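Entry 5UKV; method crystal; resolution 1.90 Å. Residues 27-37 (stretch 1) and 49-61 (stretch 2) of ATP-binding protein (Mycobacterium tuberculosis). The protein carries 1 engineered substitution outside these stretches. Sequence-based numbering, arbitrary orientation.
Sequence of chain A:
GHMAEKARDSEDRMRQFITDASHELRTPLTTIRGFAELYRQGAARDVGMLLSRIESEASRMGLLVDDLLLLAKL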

ATOM      1  N   THR A  27      -6.061  -5.762  -1.008  1.00 30.91           N
ATOM      2  CA  THR A  27      -6.895  -6.590  -0.255  1.00 34.84           C
ATOM      3  C   THR A  27      -6.869  -6.304   1.265  1.00 34.16           C
ATOM      4  O   THR A  27      -7.888  -6.017   1.811  1.00 34.93           O
ATOM      5  CB  THR A  27      -6.564  -8.035  -0.572  1.00 39.50           C
ATOM      6  OG1 THR A  27      -6.632  -8.205  -1.996  1.00 35.84           O
ATOM      7  CG2 THR A  27      -7.479  -8.973   0.144  1.00 40.68           C
ATOM      8  N   PRO A  28      -5.739  -6.441   1.942  1.00 29.82           N
ATOM      9  CA  PRO A  28      -5.762  -5.957   3.334  1.00 29.89           C
ATOM     10  C   PRO A  28      -6.232  -4.462   3.542  1.00 29.05           C
ATOM     11  O   PRO A  28      -6.929  -4.137   4.524  1.00 29.15           O
ATOM     12  CB  PRO A  28      -4.344  -6.234   3.799  1.00 30.73           C
ATOM     13  CG  PRO A  28      -3.510  -6.219   2.579  1.00 29.97           C
ATOM     14  CD  PRO A  28      -4.378  -6.753   1.514  1.00 30.40           C
ATOM     15  N   LEU A  29      -5.940  -3.555   2.632  1.00 26.85           N
ATOM     16  CA  LEU A  29      -6.443  -2.218   2.760  1.00 26.60           C
ATOM     17  C   LEU A  29      -7.943  -2.053   2.811  1.00 27.67           C
ATOM     18  O   LEU A  29      -8.476  -1.119   3.467  1.00 27.22           O
ATOM     19  CB  LEU A  29      -6.051  -1.323   1.540  1.00 29.20           C
ATOM     20  CG  LEU A  29      -5.187  -0.177   1.717  1.00 36.88           C
ATOM     21  CD1 LEU A  29      -4.804   0.564   0.409  1.00 36.69           C
ATOM     22  CD2 LEU A  29      -5.657   0.703   2.887  1.00 37.63           C
ATOM     23  N   THR A  30      -8.626  -2.765   1.913  1.00 32.36           N
ATOM     24  CA  THR A  30     -10.117  -2.754   1.862  1.00 31.84           C
ATOM     25  C   THR A  30     -10.716  -3.280   3.150  1.00 28.37           C
ATOM     26  O   THR A  30     -11.668  -2.715   3.621  1.00 28.99           O
ATOM     27  CB  THR A  30     -10.618  -3.539   0.600  1.00 39.06           C
ATOM     28  OG1 THR A  30     -10.226  -2.797  -0.563  1.00 40.01           O
ATOM     29  CG2 THR A  30     -12.143  -3.498   0.564  1.00 39.67           C
ATOM     30  N   THR A  31     -10.134  -4.296   3.780  1.00 26.65           N
ATOM     31  CA  THR A  31     -10.420  -4.611   5.162  1.00 27.65           C
ATOM     32  C   THR A  31     -10.302  -3.478   6.244  1.00 26.79           C
ATOM     33  O   THR A  31     -11.225  -3.256   6.988  1.00 25.39           O
ATOM     34  CB  THR A  31      -9.662  -5.827   5.614  1.00 33.33           C
ATOM     35  OG1 THR A  31     -10.096  -6.949   4.809  1.00 41.94           O
ATOM     36  CG2 THR A  31     -10.006  -6.228   7.026  1.00 35.55           C
ATOM     37  N   ILE A  32      -9.124  -2.840   6.345  1.00 23.55           N
ATOM     38  CA  ILE A  32      -8.936  -1.758   7.222  1.00 23.33           C
ATOM     39  C   ILE A  32     -10.008  -0.691   6.978  1.00 24.51           C
ATOM     40  O   ILE A  32     -10.683  -0.202   7.919  1.00 26.14           O
ATOM     41  CB  ILE A  32      -7.520  -1.212   7.069  1.00 21.80           C
ATOM     42  CG1 ILE A  32      -6.450  -2.200   7.504  1.00 22.49           C
ATOM     43  CG2 ILE A  32      -7.421   0.071   7.859  1.00 22.64           C
ATOM     44  CD1 ILE A  32      -5.070  -2.099   6.858  1.00 24.44           C
ATOM     45  N   ARG A  33     -10.213  -0.320   5.729  1.00 23.47           N
ATOM     46  CA  ARG A  33     -11.211   0.677   5.407  1.00 24.77           C
ATOM     47  C   ARG A  33     -12.634   0.275   5.751  1.00 24.63           C
ATOM     48  O   ARG A  33     -13.333   1.026   6.320  1.00 25.59           O
ATOM     49  CB  ARG A  33     -11.158   1.041   3.949  1.00 31.42           C
ATOM     50  CG  ARG A  33     -10.019   1.938   3.574  1.00 40.49           C
ATOM     51  CD  ARG A  33     -10.046   2.270   2.112  1.00 47.13           C
ATOM     52  NE  ARG A  33     -10.717   3.529   1.907  1.00 58.57           N
ATOM     53  CZ  ARG A  33     -10.610   4.215   0.787  1.00 62.41           C
ATOM     54  NH1 ARG A  33      -9.880   3.708  -0.186  1.00 57.11           N
ATOM     55  NH2 ARG A  33     -11.215   5.382   0.649  1.00 69.42           N
ATOM     56  N   GLY A  34     -12.999  -0.943   5.427  1.00 24.15           N
ATOM     57  CA  GLY A  34     -14.270  -1.427   5.698  1.00 22.50           C
ATOM     58  C   GLY A  34     -14.566  -1.448   7.164  1.00 20.48           C
ATOM     59  O   GLY A  34     -15.653  -1.133   7.572  1.00 21.22           O
ATOM     60  N   PHE A  35     -13.607  -1.872   7.952  1.00 19.93           N
ATOM     61  CA  PHE A  35     -13.766  -1.945   9.403  1.00 21.85           C
ATOM     62  C   PHE A  35     -13.903  -0.565  10.027  1.00 23.67           C
ATOM     63  O   PHE A  35     -14.702  -0.341  10.939  1.00 21.76           O
ATOM     64  CB  PHE A  35     -12.683  -2.798  10.069  1.00 22.88           C
ATOM     65  CG  PHE A  35     -12.900  -4.259  10.004  1.00 23.69           C
ATOM     66  CD1 PHE A  35     -13.786  -4.865   9.114  1.00 27.76           C
ATOM     67  CD2 PHE A  35     -12.318  -5.103  10.955  1.00 29.20           C
ATOM     68  CE1 PHE A  35     -13.979  -6.282   9.115  1.00 28.42           C
ATOM     69  CE2 PHE A  35     -12.546  -6.527  10.935  1.00 28.85           C
ATOM     70  CZ  PHE A  35     -13.393  -7.094  10.025  1.00 27.03           C
ATOM     71  N   ALA A  36     -13.136   0.393   9.523  1.00 23.74           N
ATOM     72  CA  ALA A  36     -13.301   1.773  10.002  1.00 24.46           C
ATOM     73  C   ALA A  36     -14.603   2.388   9.631  1.00 26.06           C
ATOM     74  O   ALA A  36     -15.229   3.061  10.432  1.00 27.48           O
ATOM     75  CB  ALA A  36     -12.133   2.648   9.532  1.00 23.90           C
ATOM     76  N   GLU A  37     -15.138   2.072   8.461  1.00 27.19           N
ATOM     77  CA  GLU A  37     -16.484   2.547   8.118  1.00 28.96           C
ATOM     78  C   GLU A  37     -17.532   1.943   8.998  1.00 27.65           C
ATOM     79  O   GLU A  37     -18.468   2.625   9.351  1.00 27.54           O
ATOM     80  CB  GLU A  37     -16.816   2.207   6.638  1.00 34.36           C
ATOM     81  CG  GLU A  37     -18.217   2.523   6.155  1.00 40.98           C
ATOM     82  CD  GLU A  37     -18.505   4.006   6.069  1.00 53.08           C
ATOM     83  OE1 GLU A  37     -17.565   4.864   6.101  1.00 53.95           O
ATOM     84  OE2 GLU A  37     -19.719   4.311   5.955  1.00 64.84           O
HETATM   85  N   MSE A  49     -11.844  -5.812  19.133  1.00 21.67           N
HETATM   86  CA  MSE A  49     -11.797  -6.798  18.084  1.00 21.63           C
HETATM   87  C   MSE A  49     -11.625  -6.169  16.719  1.00 19.22           C
HETATM   88  O   MSE A  49     -10.827  -6.658  15.975  1.00 18.89           O
HETATM   89  CB  MSE A  49     -13.004  -7.718  18.063  1.00 22.30           C
HETATM   90  CG  MSE A  49     -12.644  -8.815  17.097  1.00 29.25           C
HETATM   91 SE   MSE A  49     -14.040 -10.168  17.020  1.00 37.38          SE
HETATM   92  CE  MSE A  49     -13.397 -11.032  18.656  1.00 36.21           C
ATOM     93  N   LEU A  50     -12.333  -5.085  16.436  1.00 20.50           N
ATOM     94  CA  LEU A  50     -12.267  -4.372  15.212  1.00 22.51           C
ATOM     95  C   LEU A  50     -10.847  -3.881  15.014  1.00 22.23           C
ATOM     96  O   LEU A  50     -10.269  -4.060  14.018  1.00 23.33           O
ATOM     97  CB  LEU A  50     -13.199  -3.183  15.344  1.00 27.89           C
ATOM     98  CG  LEU A  50     -13.638  -2.419  14.134  1.00 33.22           C
ATOM     99  CD1 LEU A  50     -14.551  -3.224  13.278  1.00 36.74           C
ATOM    100  CD2 LEU A  50     -14.231  -1.054  14.361  1.00 34.39           C
ATOM    101  N   LEU A  51     -10.294  -3.309  16.046  1.00 22.36           N
ATOM    102  CA  LEU A  51      -8.913  -2.762  16.064  1.00 24.46           C
ATOM    103  C   LEU A  51      -7.819  -3.817  15.890  1.00 26.76           C
ATOM    104  O   LEU A  51      -6.823  -3.596  15.122  1.00 21.40           O
ATOM    105  CB  LEU A  51      -8.649  -1.945  17.360  1.00 25.22           C
ATOM    106  CG  LEU A  51      -7.293  -1.204  17.392  1.00 24.86           C
ATOM    107  CD1 LEU A  51      -7.196  -0.228  16.194  1.00 24.16           C
ATOM    108  CD2 LEU A  51      -7.191  -0.474  18.633  1.00 24.63           C
ATOM    109  N   SER A  52      -8.064  -4.971  16.471  1.00 25.05           N
ATOM    110  CA  SER A  52      -7.185  -6.085  16.346  1.00 25.20           C
ATOM    111  C   SER A  52      -7.061  -6.542  14.882  1.00 25.32           C
ATOM    112  O   SER A  52      -6.016  -6.746  14.383  1.00 26.46           O
ATOM    113  CB  SER A  52      -7.802  -7.205  17.146  1.00 29.45           C
ATOM    114  OG  SER A  52      -6.887  -8.159  17.437  1.00 37.20           O
ATOM    115  N   ARG A  53      -8.183  -6.631  14.196  1.00 25.51           N
ATOM    116  CA  ARG A  53      -8.158  -7.013  12.810  1.00 25.74           C
ATOM    117  C   ARG A  53      -7.439  -5.947  12.008  1.00 24.54           C
ATOM    118  O   ARG A  53      -6.692  -6.259  11.149  1.00 22.80           O
ATOM    119  CB  ARG A  53      -9.541  -7.256  12.249  1.00 29.57           C
ATOM    120  CG  ARG A  53      -9.552  -7.516  10.744  1.00 35.75           C
ATOM    121  CD  ARG A  53      -8.626  -8.658  10.310  1.00 45.11           C
ATOM    122  NE  ARG A  53      -8.910  -9.884  11.020  1.00 49.33           N
ATOM    123  CZ  ARG A  53      -8.279 -11.028  10.862  1.00 54.62           C
ATOM    124  NH1 ARG A  53      -7.295 -11.132  10.004  1.00 54.71           N
ATOM    125  NH2 ARG A  53      -8.658 -12.084  11.557  1.00 52.44           N
ATOM    126  N   ILE A  54      -7.720  -4.696  12.301  1.00 21.15           N
ATOM    127  CA  ILE A  54      -7.074  -3.620  11.640  1.00 22.01           C
ATOM    128  C   ILE A  54      -5.581  -3.666  11.821  1.00 22.45           C
ATOM    129  O   ILE A  54      -4.838  -3.537  10.856  1.00 22.81           O
ATOM    130  CB  ILE A  54      -7.631  -2.241  12.025  1.00 22.01           C
ATOM    131  CG1 ILE A  54      -9.018  -2.056  11.411  1.00 21.61           C
ATOM    132  CG2 ILE A  54      -6.591  -1.154  11.643  1.00 22.86           C
ATOM    133  CD1 ILE A  54      -9.828  -0.878  12.001  1.00 23.38           C
ATOM    134  N   GLU A  55      -5.115  -3.925  13.025  1.00 21.27           N
ATOM    135  CA  GLU A  55      -3.711  -4.030  13.317  1.00 24.08           C
ATOM    136  C   GLU A  55      -3.056  -5.186  12.577  1.00 26.34           C
ATOM    137  O   GLU A  55      -1.996  -5.076  12.079  1.00 25.21           O
ATOM    138  CB  GLU A  55      -3.497  -4.186  14.817  1.00 26.15           C
ATOM    139  CG  GLU A  55      -3.700  -2.916  15.589  1.00 28.91           C
ATOM    140  CD  GLU A  55      -3.541  -3.071  17.108  1.00 38.24           C
ATOM    141  OE1 GLU A  55      -4.502  -3.407  17.785  1.00 39.24           O
ATOM    142  OE2 GLU A  55      -2.446  -2.840  17.616  1.00 46.09           O
ATOM    143  N   SER A  56      -3.748  -6.291  12.515  1.00 27.63           N
ATOM    144  CA  SER A  56      -3.278  -7.461  11.868  1.00 28.79           C
ATOM    145  C   SER A  56      -3.080  -7.209  10.372  1.00 27.69           C
ATOM    146  O   SER A  56      -2.052  -7.471   9.825  1.00 28.79           O
ATOM    147  CB  SER A  56      -4.311  -8.540  12.121  1.00 31.36           C
ATOM    148  OG  SER A  56      -4.016  -9.687  11.438  1.00 41.77           O
ATOM    149  N   GLU A  57      -4.049  -6.587   9.759  1.00 25.81           N
ATOM    150  CA  GLU A  57      -3.954  -6.276   8.300  1.00 24.63           C
ATOM    151  C   GLU A  57      -2.853  -5.243   8.048  1.00 25.10           C
ATOM    152  O   GLU A  57      -2.159  -5.389   7.071  1.00 24.24           O
ATOM    153  CB  GLU A  57      -5.296  -5.900   7.724  1.00 27.21           C
ATOM    154  CG  GLU A  57      -6.367  -7.012   7.794  1.00 34.01           C
ATOM    155  CD  GLU A  57      -5.899  -8.354   7.304  1.00 40.90           C
ATOM    156  OE1 GLU A  57      -5.171  -8.414   6.304  1.00 38.75           O
ATOM    157  OE2 GLU A  57      -6.179  -9.352   7.987  1.00 53.93           O
ATOM    158  N   ALA A  58      -2.608  -4.320   8.971  1.00 22.54           N
ATOM    159  CA  ALA A  58      -1.632  -3.298   8.770  1.00 25.23           C
ATOM    160  C   ALA A  58      -0.252  -3.968   8.833  1.00 27.38           C
ATOM    161  O   ALA A  58       0.659  -3.582   8.097  1.00 24.61           O
ATOM    162  CB  ALA A  58      -1.754  -2.160   9.768  1.00 22.22           C
ATOM    163  N   SER A  59      -0.081  -4.881   9.778  1.00 26.07           N
ATOM    164  CA  SER A  59       1.177  -5.594   9.899  1.00 28.61           C
ATOM    165  C   SER A  59       1.414  -6.466   8.671  1.00 27.22           C
ATOM    166  O   SER A  59       2.483  -6.476   8.145  1.00 26.70           O
ATOM    167  CB  SER A  59       1.326  -6.350  11.214  1.00 33.69           C
ATOM    168  OG  SER A  59       0.485  -7.419  11.238  1.00 40.92           O
ATOM    169  N   ARG A  60       0.387  -7.150   8.200  1.00 26.65           N
ATOM    170  CA  ARG A  60       0.498  -7.891   6.969  1.00 29.01           C
ATOM    171  C   ARG A  60       0.957  -6.948   5.818  1.00 27.34           C
ATOM    172  O   ARG A  60       1.769  -7.334   5.007  1.00 25.10           O
ATOM    173  CB  ARG A  60      -0.856  -8.576   6.552  1.00 32.32           C
ATOM    174  CG  ARG A  60      -0.886  -9.414   5.277  1.00 40.88           C
ATOM    175  CD  ARG A  60      -2.322  -9.787   4.791  1.00 46.16           C
ATOM    176  NE  ARG A  60      -3.106 -10.381   5.889  1.00 45.37           N
ATOM    177  CZ  ARG A  60      -2.903 -11.590   6.378  1.00 51.58           C
ATOM    178  NH1 ARG A  60      -1.986 -12.362   5.856  1.00 49.92           N
ATOM    179  NH2 ARG A  60      -3.655 -12.066   7.363  1.00 53.32           N
HETATM  180  N   MSE A  61       0.350  -5.791   5.641  1.00 24.45           N
HETATM  181  CA  MSE A  61       0.809  -4.925   4.599  1.00 24.23           C
HETATM  182  C   MSE A  61       2.168  -4.404   4.820  1.00 23.69           C
HETATM  183  O   MSE A  61       2.922  -4.111   3.892  1.00 20.39           O
HETATM  184  CB  MSE A  61      -0.051  -3.591   4.560  1.00 23.65           C
HETATM  185  CG  MSE A  61      -1.317  -3.820   3.880  1.00 25.43           C
HETATM  186 SE   MSE A  61      -2.431  -2.124   3.916  1.00 30.36          SE
HETATM  187  CE  MSE A  61      -1.493  -1.327   2.468  1.00 27.11           C
TER

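Two helices of one chain pack antiparallel through an apolar seam, with no hydrogen bond or salt bridge passing between them and the charged groups beside the seam paired within the second helix. The axes approach to 9.0 Å at an angle of 156° between their N-to-C directions, and 614 Å² of surface, both sides summed, is buried. The register runs in opposite senses: Pro28 lies by Glu57, Ile32 by Ile54 and Phe35 by Leu50, so contacting residues recur every three or four positions, about one helical turn.

Ile32 is the central knob. Its CA-to-CB bond points sideways, but the end of the side chain (chi1 m, chi2 t) comes nearer and sits among Ile54, Glu57, Ala58 and Met61. CD1 of Ile32 reaches SE of Met61 at 4.0 Å and N of Ala58 at 3.9 Å; CG1 of Ile32 lies 3.9 Å from CB of Glu57, and its CG2 is 4.1 Å from CG2 of Ile54. The single methyl of Ala58 borders this pocket without filling it, its CB 4.4 Å from CD1 of Ile32.

At one end, Pro28 points toward the second helix and is buried. Its N has no bond to the preceding turn, and the helix is kinked there; its compact ring packs CG against CG of Met61 at 3.5 Å. Met61, a selenomethionine with a long, flexible side chain, extends from this ring to Leu29, where its CE is 3.9 Å from CG of Leu29. Leu29 thus joins the contact although its CA-to-CB bond points away.

At the other end, Phe35 has the largest area covered by the opposing stretch. Its CB meets CD1 of Ile54 at 3.9 Å, while the ring lies oblique to its neighbours: CD2 of Phe35 is 3.7 Å from CD1 of Leu50, and CE2 of Phe35 is 3.2 Å from CG of Arg53, a close contact with the aliphatic part of that arginine.

Glu57 is buried and points toward the first helix, yet its carboxylate is satisfied within its own helix. NH1 of Arg53, one turn earlier, gives a salt bridge to OE2 of Glu57 at 2.9 Å, and NE of Arg60, three residues later, another to OE1 of Glu57 at 2.9 Å. The carbons of this network still serve the packing: CG2 of Thr31 touches CG of Glu57 at 3.8 Å and CG of Arg53 at 4.0 Å, and CB of Pro28 lies 4.2 Å from CD of Arg60.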